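Local atomic coordinates of nicking enzyme (Staphylococcus aureus, PDB entry 4HT4), a protein that probably nicks one strand of plasmid DNA as a relaxase of the MobA/MobL family, enabling conjugative transfer of antibiotic resistance. Residues A1-F9 with H165-Q176. The protein carries 1 engineered substitution. Numbering follows the deposited sequence.
With nucleotides of chain B.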
loop_
_atom_site.group_PDB
_atom_site.type_symbol
_atom_site.label_atom_id
_atom_site.label_comp_id
_atom_site.label_asym_id
_atom_site.label_seq_id
_atom_site.Cartn_x
_atom_site.Cartn_y
_atom_site.Cartn_z
ATOM N N ALA A 1 -12.378 -0.145 16.211
ATOM C CA ALA A 1 -13.197 -1.040 17.021
ATOM C C ALA A 1 -13.444 -2.366 16.311
ATOM O O ALA A 1 -14.372 -3.095 16.659
ATOM C CB ALA A 1 -14.522 -0.377 17.370
HETATM N N MSE A 2 -12.614 -2.673 15.319
HETATM C CA MSE A 2 -12.763 -3.907 14.555
HETATM C C MSE A 2 -11.506 -4.206 13.741
HETATM O O MSE A 2 -10.853 -3.291 13.236
HETATM C CB MSE A 2 -13.976 -3.813 13.629
HETATM C CG MSE A 2 -14.596 -5.152 13.271
HETATM SE SE MSE A 2 -15.945 -4.952 11.889
HETATM C CE MSE A 2 -14.794 -4.209 10.504
ATOM N N TYR A 3 -11.171 -5.486 13.613
ATOM C CA TYR A 3 -9.981 -5.890 12.873
ATOM C C TYR A 3 -10.305 -6.302 11.444
ATOM O O TYR A 3 -11.203 -7.111 11.204
ATOM C CB TYR A 3 -9.268 -7.043 13.581
ATOM C CG TYR A 3 -7.919 -7.387 12.989
ATOM C CD1 TYR A 3 -6.764 -6.759 13.438
ATOM C CD2 TYR A 3 -7.797 -8.342 11.987
ATOM C CE1 TYR A 3 -5.526 -7.070 12.903
ATOM C CE2 TYR A 3 -6.564 -8.658 11.446
ATOM C CZ TYR A 3 -5.434 -8.020 11.906
ATOM O OH TYR A 3 -4.205 -8.333 11.371
ATOM N N HIS A 4 -9.558 -5.748 10.497
ATOM C CA HIS A 4 -9.651 -6.172 9.109
ATOM C C HIS A 4 -8.326 -5.958 8.395
ATOM O O HIS A 4 -7.837 -4.834 8.293
ATOM C CB HIS A 4 -10.763 -5.431 8.373
ATOM C CG HIS A 4 -10.834 -5.758 6.913
ATOM N ND1 HIS A 4 -11.109 -7.026 6.449
ATOM C CD2 HIS A 4 -10.653 -4.987 5.816
ATOM C CE1 HIS A 4 -11.101 -7.020 5.127
ATOM N NE2 HIS A 4 -10.827 -5.794 4.718
ATOM N N PHE A 5 -7.750 -7.047 7.902
ATOM C CA PHE A 5 -6.490 -6.984 7.178
ATOM C C PHE A 5 -6.571 -7.838 5.921
ATOM O O PHE A 5 -6.772 -9.049 5.998
ATOM C CB PHE A 5 -5.343 -7.462 8.070
ATOM C CG PHE A 5 -3.993 -7.403 7.410
ATOM C CD1 PHE A 5 -3.226 -6.255 7.479
ATOM C CD2 PHE A 5 -3.488 -8.500 6.732
ATOM C CE1 PHE A 5 -1.984 -6.200 6.878
ATOM C CE2 PHE A 5 -2.250 -8.449 6.130
ATOM C CZ PHE A 5 -1.498 -7.299 6.204
ATOM N N GLN A 6 -6.413 -7.207 4.764
ATOM C CA GLN A 6 -6.445 -7.937 3.503
ATOM C C GLN A 6 -5.144 -7.771 2.729
ATOM O O GLN A 6 -4.636 -6.661 2.576
ATOM C CB GLN A 6 -7.633 -7.499 2.644
ATOM C CG GLN A 6 -7.780 -8.301 1.361
ATOM C CD GLN A 6 -9.065 -7.995 0.622
ATOM O OE1 GLN A 6 -9.762 -7.031 0.937
ATOM N NE2 GLN A 6 -9.388 -8.820 -0.367
ATOM N N ASN A 7 -4.612 -8.888 2.248
ATOM C CA ASN A 7 -3.379 -8.891 1.475
ATOM C C ASN A 7 -3.628 -9.512 0.107
ATOM O O ASN A 7 -3.964 -10.692 0.008
ATOM C CB ASN A 7 -2.299 -9.669 2.224
ATOM C CG ASN A 7 -0.931 -9.514 1.600
ATOM O OD1 ASN A 7 -0.663 -8.540 0.897
ATOM N ND2 ASN A 7 -0.054 -10.476 1.857
ATOM N N LYS A 8 -3.475 -8.716 -0.948
ATOM C CA LYS A 8 -3.778 -9.185 -2.297
ATOM C C LYS A 8 -2.787 -8.674 -3.339
ATOM O O LYS A 8 -2.116 -7.662 -3.133
ATOM C CB LYS A 8 -5.201 -8.782 -2.692
ATOM N N PHE A 9 -2.706 -9.384 -4.460
ATOM C CA PHE A 9 -1.831 -8.996 -5.561
ATOM C C PHE A 9 -2.598 -8.254 -6.646
ATOM O O PHE A 9 -3.767 -8.544 -6.901
ATOM C CB PHE A 9 -1.167 -10.227 -6.180
ATOM C CG PHE A 9 -0.144 -10.879 -5.296
ATOM C CD1 PHE A 9 1.157 -10.411 -5.264
ATOM C CD2 PHE A 9 -0.480 -11.965 -4.507
ATOM C CE1 PHE A 9 2.104 -11.009 -4.456
ATOM C CE2 PHE A 9 0.465 -12.567 -3.696
ATOM C CZ PHE A 9 1.757 -12.088 -3.671
ATOM N N HIS A 165 3.607 -12.676 5.950
ATOM C CA HIS A 165 2.179 -12.392 5.912
ATOM C C HIS A 165 1.601 -12.368 7.323
ATOM O O HIS A 165 0.963 -11.395 7.727
ATOM C CB HIS A 165 1.454 -13.437 5.064
ATOM C CG HIS A 165 -0.038 -13.317 5.099
ATOM N ND1 HIS A 165 -0.714 -12.257 4.532
ATOM C CD2 HIS A 165 -0.984 -14.125 5.631
ATOM C CE1 HIS A 165 -2.012 -12.417 4.715
ATOM N NE2 HIS A 165 -2.204 -13.543 5.379
ATOM N N ASN A 166 1.837 -13.444 8.069
ATOM C CA ASN A 166 1.346 -13.553 9.436
ATOM C C ASN A 166 2.001 -12.542 10.369
ATOM O O ASN A 166 1.410 -12.135 11.369
ATOM C CB ASN A 166 1.542 -14.976 9.961
ATOM C CG ASN A 166 0.726 -15.997 9.197
ATOM O OD1 ASN A 166 -0.421 -15.741 8.829
ATOM N ND2 ASN A 166 1.314 -17.163 8.952
ATOM N N GLU A 167 3.226 -12.142 10.038
ATOM C CA GLU A 167 3.926 -11.114 10.798
ATOM C C GLU A 167 3.236 -9.766 10.636
ATOM O O GLU A 167 3.053 -9.029 11.604
ATOM C CB GLU A 167 5.380 -11.003 10.342
ATOM C CG GLU A 167 6.128 -9.818 10.924
ATOM C CD GLU A 167 7.554 -9.727 10.419
ATOM O OE1 GLU A 167 8.049 -10.727 9.856
ATOM O OE2 GLU A 167 8.178 -8.658 10.582
ATOM N N TRP A 168 2.856 -9.453 9.402
ATOM C CA TRP A 168 2.202 -8.186 9.098
ATOM C C TRP A 168 0.835 -8.088 9.765
ATOM O O TRP A 168 0.419 -7.010 10.191
ATOM C CB TRP A 168 2.067 -8.005 7.586
ATOM C CG TRP A 168 3.325 -7.532 6.926
ATOM C CD1 TRP A 168 4.392 -6.934 7.531
ATOM C CD2 TRP A 168 3.646 -7.614 5.533
ATOM N NE1 TRP A 168 5.357 -6.638 6.600
ATOM C CE2 TRP A 168 4.924 -7.045 5.368
ATOM C CE3 TRP A 168 2.978 -8.113 4.412
ATOM C CZ2 TRP A 168 5.546 -6.963 4.125
ATOM C CZ3 TRP A 168 3.598 -8.030 3.182
ATOM C CH2 TRP A 168 4.869 -7.460 3.048
ATOM N N ARG A 169 0.140 -9.218 9.848
ATOM C CA ARG A 169 -1.160 -9.268 10.505
ATOM C C ARG A 169 -1.028 -8.941 11.987
ATOM O O ARG A 169 -1.813 -8.166 12.534
ATOM C CB ARG A 169 -1.797 -10.647 10.335
ATOM C CG ARG A 169 -2.180 -10.989 8.907
ATOM C CD ARG A 169 -2.954 -12.292 8.862
ATOM N NE ARG A 169 -4.054 -12.285 9.821
ATOM C CZ ARG A 169 -5.280 -11.852 9.547
ATOM N NH1 ARG A 169 -5.572 -11.394 8.336
ATOM N NH2 ARG A 169 -6.216 -11.879 10.485
ATOM N N LYS A 170 -0.030 -9.537 12.632
ATOM C CA LYS A 170 0.204 -9.309 14.053
ATOM C C LYS A 170 0.746 -7.906 14.300
ATOM O O LYS A 170 0.498 -7.311 15.348
ATOM C CB LYS A 170 1.172 -10.352 14.614
ATOM N N ARG A 171 1.486 -7.382 13.327
ATOM C CA ARG A 171 2.041 -6.040 13.437
ATOM C C ARG A 171 0.937 -4.993 13.409
ATOM O O ARG A 171 0.975 -4.020 14.161
ATOM C CB ARG A 171 3.033 -5.772 12.307
ATOM C CG ARG A 171 3.682 -4.401 12.377
ATOM C CD ARG A 171 4.507 -4.112 11.138
ATOM N NE ARG A 171 5.562 -5.100 10.941
ATOM C CZ ARG A 171 6.434 -5.068 9.939
ATOM N NH1 ARG A 171 6.378 -4.093 9.041
ATOM N NH2 ARG A 171 7.363 -6.008 9.835
ATOM N N TRP A 172 -0.046 -5.197 12.538
ATOM C CA TRP A 172 -1.167 -4.271 12.422
ATOM C C TRP A 172 -2.027 -4.290 13.679
ATOM O O TRP A 172 -2.615 -3.278 14.055
ATOM C CB TRP A 172 -2.012 -4.586 11.184
ATOM C CG TRP A 172 -3.276 -3.788 11.109
ATOM C CD1 TRP A 172 -4.546 -4.277 11.027
ATOM C CD2 TRP A 172 -3.397 -2.360 11.129
ATOM N NE1 TRP A 172 -5.450 -3.246 10.983
ATOM C CE2 TRP A 172 -4.770 -2.057 11.046
ATOM C CE3 TRP A 172 -2.479 -1.307 11.204
ATOM C CZ2 TRP A 172 -5.248 -0.750 11.036
ATOM C CZ3 TRP A 172 -2.955 -0.010 11.194
ATOM C CH2 TRP A 172 -4.327 0.257 11.112
ATOM N N GLU A 173 -2.092 -5.449 14.326
ATOM C CA GLU A 173 -2.800 -5.573 15.590
ATOM C C GLU A 173 -2.099 -4.752 16.663
ATOM O O GLU A 173 -2.734 -3.991 17.390
ATOM C CB GLU A 173 -2.865 -7.036 16.025
ATOM C CG GLU A 173 -3.330 -7.223 17.456
ATOM C CD GLU A 173 -3.161 -8.645 17.946
ATOM O OE1 GLU A 173 -3.595 -9.575 17.237
ATOM O OE2 GLU A 173 -2.588 -8.832 19.040
ATOM N N ASN A 174 -0.782 -4.913 16.752
ATOM C CA ASN A 174 0.013 -4.232 17.766
ATOM C C ASN A 174 0.043 -2.720 17.582
ATOM O O ASN A 174 -0.092 -1.968 18.547
ATOM C CB ASN A 174 1.436 -4.789 17.781
ATOM C CG ASN A 174 1.489 -6.239 18.217
ATOM O OD1 ASN A 174 0.456 -6.863 18.466
ATOM N ND2 ASN A 174 2.695 -6.786 18.306
ATOM N N VAL A 175 0.224 -2.277 16.343
ATOM C CA VAL A 175 0.266 -0.852 16.039
ATOM C C VAL A 175 -1.080 -0.190 16.323
ATOM O O VAL A 175 -1.137 0.891 16.909
ATOM C CB VAL A 175 0.680 -0.592 14.575
ATOM C CG1 VAL A 175 0.534 0.881 14.229
ATOM C CG2 VAL A 175 2.110 -1.052 14.344
ATOM N N GLN A 176 -2.159 -0.848 15.916
ATOM C CA GLN A 176 -3.498 -0.312 16.122
ATOM C C GLN A 176 -3.853 -0.246 17.605
ATOM O O GLN A 176 -4.379 0.762 18.076
ATOM C CB GLN A 176 -4.535 -1.147 15.372
ATOM C CG GLN A 176 -5.947 -0.613 15.485
ATOM C CD GLN A 176 -6.930 -1.391 14.640
ATOM O OE1 GLN A 176 -6.566 -2.366 13.983
ATOM N NE2 GLN A 176 -8.185 -0.963 14.650
ATOM P P DA B 21 -3.027 -19.292 5.456
ATOM O OP1 DA B 21 -2.453 -20.607 5.813
ATOM O OP2 DA B 21 -4.417 -19.210 4.954
ATOM O "O5'" DA B 21 -2.902 -18.321 6.725
ATOM C "C5'" DA B 21 -3.101 -16.925 6.571
ATOM C "C4'" DA B 21 -3.781 -16.289 7.767
ATOM O "O4'" DA B 21 -4.235 -14.974 7.375
ATOM C "C3'" DA B 21 -5.058 -16.961 8.237
ATOM O "O3'" DA B 21 -5.383 -16.481 9.535
ATOM C "C2'" DA B 21 -6.055 -16.482 7.186
ATOM C "C1'" DA B 21 -5.536 -15.089 6.830
ATOM N N9 DA B 21 -5.470 -14.849 5.391
ATOM C C8 DA B 21 -5.469 -15.792 4.402
ATOM N N7 DA B 21 -5.407 -15.285 3.196
ATOM C C5 DA B 21 -5.366 -13.916 3.408
ATOM C C6 DA B 21 -5.296 -12.813 2.534
ATOM N N6 DA B 21 -5.252 -12.932 1.203
ATOM N N1 DA B 21 -5.272 -11.581 3.083
ATOM C C2 DA B 21 -5.315 -11.462 4.415
ATOM N N3 DA B 21 -5.382 -12.423 5.335
ATOM C C4 DA B 21 -5.404 -13.632 4.757
ATOM P P DT B 24 -18.296 -11.423 8.229
ATOM O OP1 DT B 24 -18.528 -12.488 9.230
ATOM O OP2 DT B 24 -19.098 -11.394 6.987
ATOM O "O5'" DT B 24 -18.455 -9.998 8.934
ATOM C "C5'" DT B 24 -17.629 -9.656 10.036
ATOM C "C4'" DT B 24 -17.445 -8.153 10.095
ATOM O "O4'" DT B 24 -16.335 -7.775 9.246
ATOM C "C3'" DT B 24 -18.658 -7.355 9.626
ATOM O "O3'" DT B 24 -19.020 -6.404 10.620
ATOM C "C2'" DT B 24 -18.195 -6.692 8.330
ATOM C "C1'" DT B 24 -16.686 -6.613 8.529
ATOM N N1 DT B 24 -15.906 -6.598 7.265
ATOM C C2 DT B 24 -15.411 -5.403 6.799
ATOM O O2 DT B 24 -15.581 -4.344 7.369
ATOM N N3 DT B 24 -14.705 -5.492 5.628
ATOM C C4 DT B 24 -14.447 -6.633 4.894
ATOM O O4 DT B 24 -13.803 -6.612 3.852
ATOM C C5 DT B 24 -14.993 -7.848 5.437
ATOM C C7 DT B 24 -14.778 -9.148 4.725
ATOM C C6 DT B 24 -15.685 -7.776 6.581
ATOM P P DA B 19 -3.754 -17.156 -7.527
ATOM O OP1 DA B 19 -5.040 -17.887 -7.472
ATOM O OP2 DA B 19 -3.711 -15.786 -8.083
ATOM O "O5'" DA B 19 -3.119 -17.096 -6.060
ATOM C "C5'" DA B 19 -3.040 -18.267 -5.259
ATOM C "C4'" DA B 19 -2.326 -17.982 -3.948
ATOM O "O4'" DA B 19 -0.925 -17.702 -4.204
ATOM C "C3'" DA B 19 -2.864 -16.793 -3.158
ATOM O "O3'" DA B 19 -2.851 -17.094 -1.772
ATOM C "C2'" DA B 19 -1.878 -15.675 -3.476
ATOM C "C1'" DA B 19 -0.575 -16.443 -3.670
ATOM N N9 DA B 19 0.333 -15.796 -4.611
ATOM C C8 DA B 19 0.001 -15.255 -5.820
ATOM N N7 DA B 19 1.020 -14.737 -6.460
ATOM C C5 DA B 19 2.094 -14.956 -5.612
ATOM C C6 DA B 19 3.463 -14.640 -5.714
ATOM N N6 DA B 19 3.997 -14.009 -6.766
ATOM N N1 DA B 19 4.261 -15.001 -4.687
ATOM C C2 DA B 19 3.725 -15.634 -3.634
ATOM N N3 DA B 19 2.455 -15.983 -3.429
ATOM C C4 DA B 19 1.688 -15.610 -4.466
HETATM O O HOH W 1 -10.802 -0.826 13.154
#
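Holding CG anti to the backbone N (chi1 -172°), Tyr3 extends its ring past Trp172 until its hydroxyl meets the helix backbone at Arg169; Phe5 and Asn7 take the same rotamer class about chi1, and their side chains turn onto the same helix. Tyr3 OH donates to Arg169 O at 2.7 Å. That carbonyl also accepts the helical bond from Glu173 N, and the two donors arrive from opposite faces of its plane, so the tyrosine adds to the helix ladder without replacing a rung. Tyr3 CE1 lies 3.5 Å from Trp172 CD1, the two rings meeting obliquely.

Two residues on, the Phe5 ring lies against the helix: CD2 rests on Arg169 CG at 3.6 Å, and CZ reaches Trp168 CB at 3.9 Å. The bend at chi3 of Arg169 carries its guanidinium up beside Phe5 O, while the Tyr3 hydroxyl lies over one face; NH2 is hydrogen-bonded to Ala191 O.

Asn7 illustrates how such an interface can serve DNA recognition. Its ND2 donates to His165 ND1 (3.3 Å), the amide and imidazole planes 15° apart though the bond is tilted from the imidazole plane, and OD1 is hydrogen-bonded to Arg84 NH1. His165 NE2 in turn donates to O4' of DA21 of chain B (3.2 Å). The Asn7 backbone grips that base, N donating to its N1 (2.9 Å) and O accepting from its N6 (2.8 Å).

In this relaxase portion of a longer MobA/MobL protein, the helix thus backs an edge strand whose backbone reads DNA. Strand 5-9 and segment 165-176 run roughly antiparallel, at 149°. Strand 5-11, outermost in the five-stranded antiparallel sheet, is hydrogen-bonded to strand 81-89; helix 162-182 packs against strand 5-11, and Phe106 of helix 96-108 touches Phe5 and meets Trp172 edge-to-face.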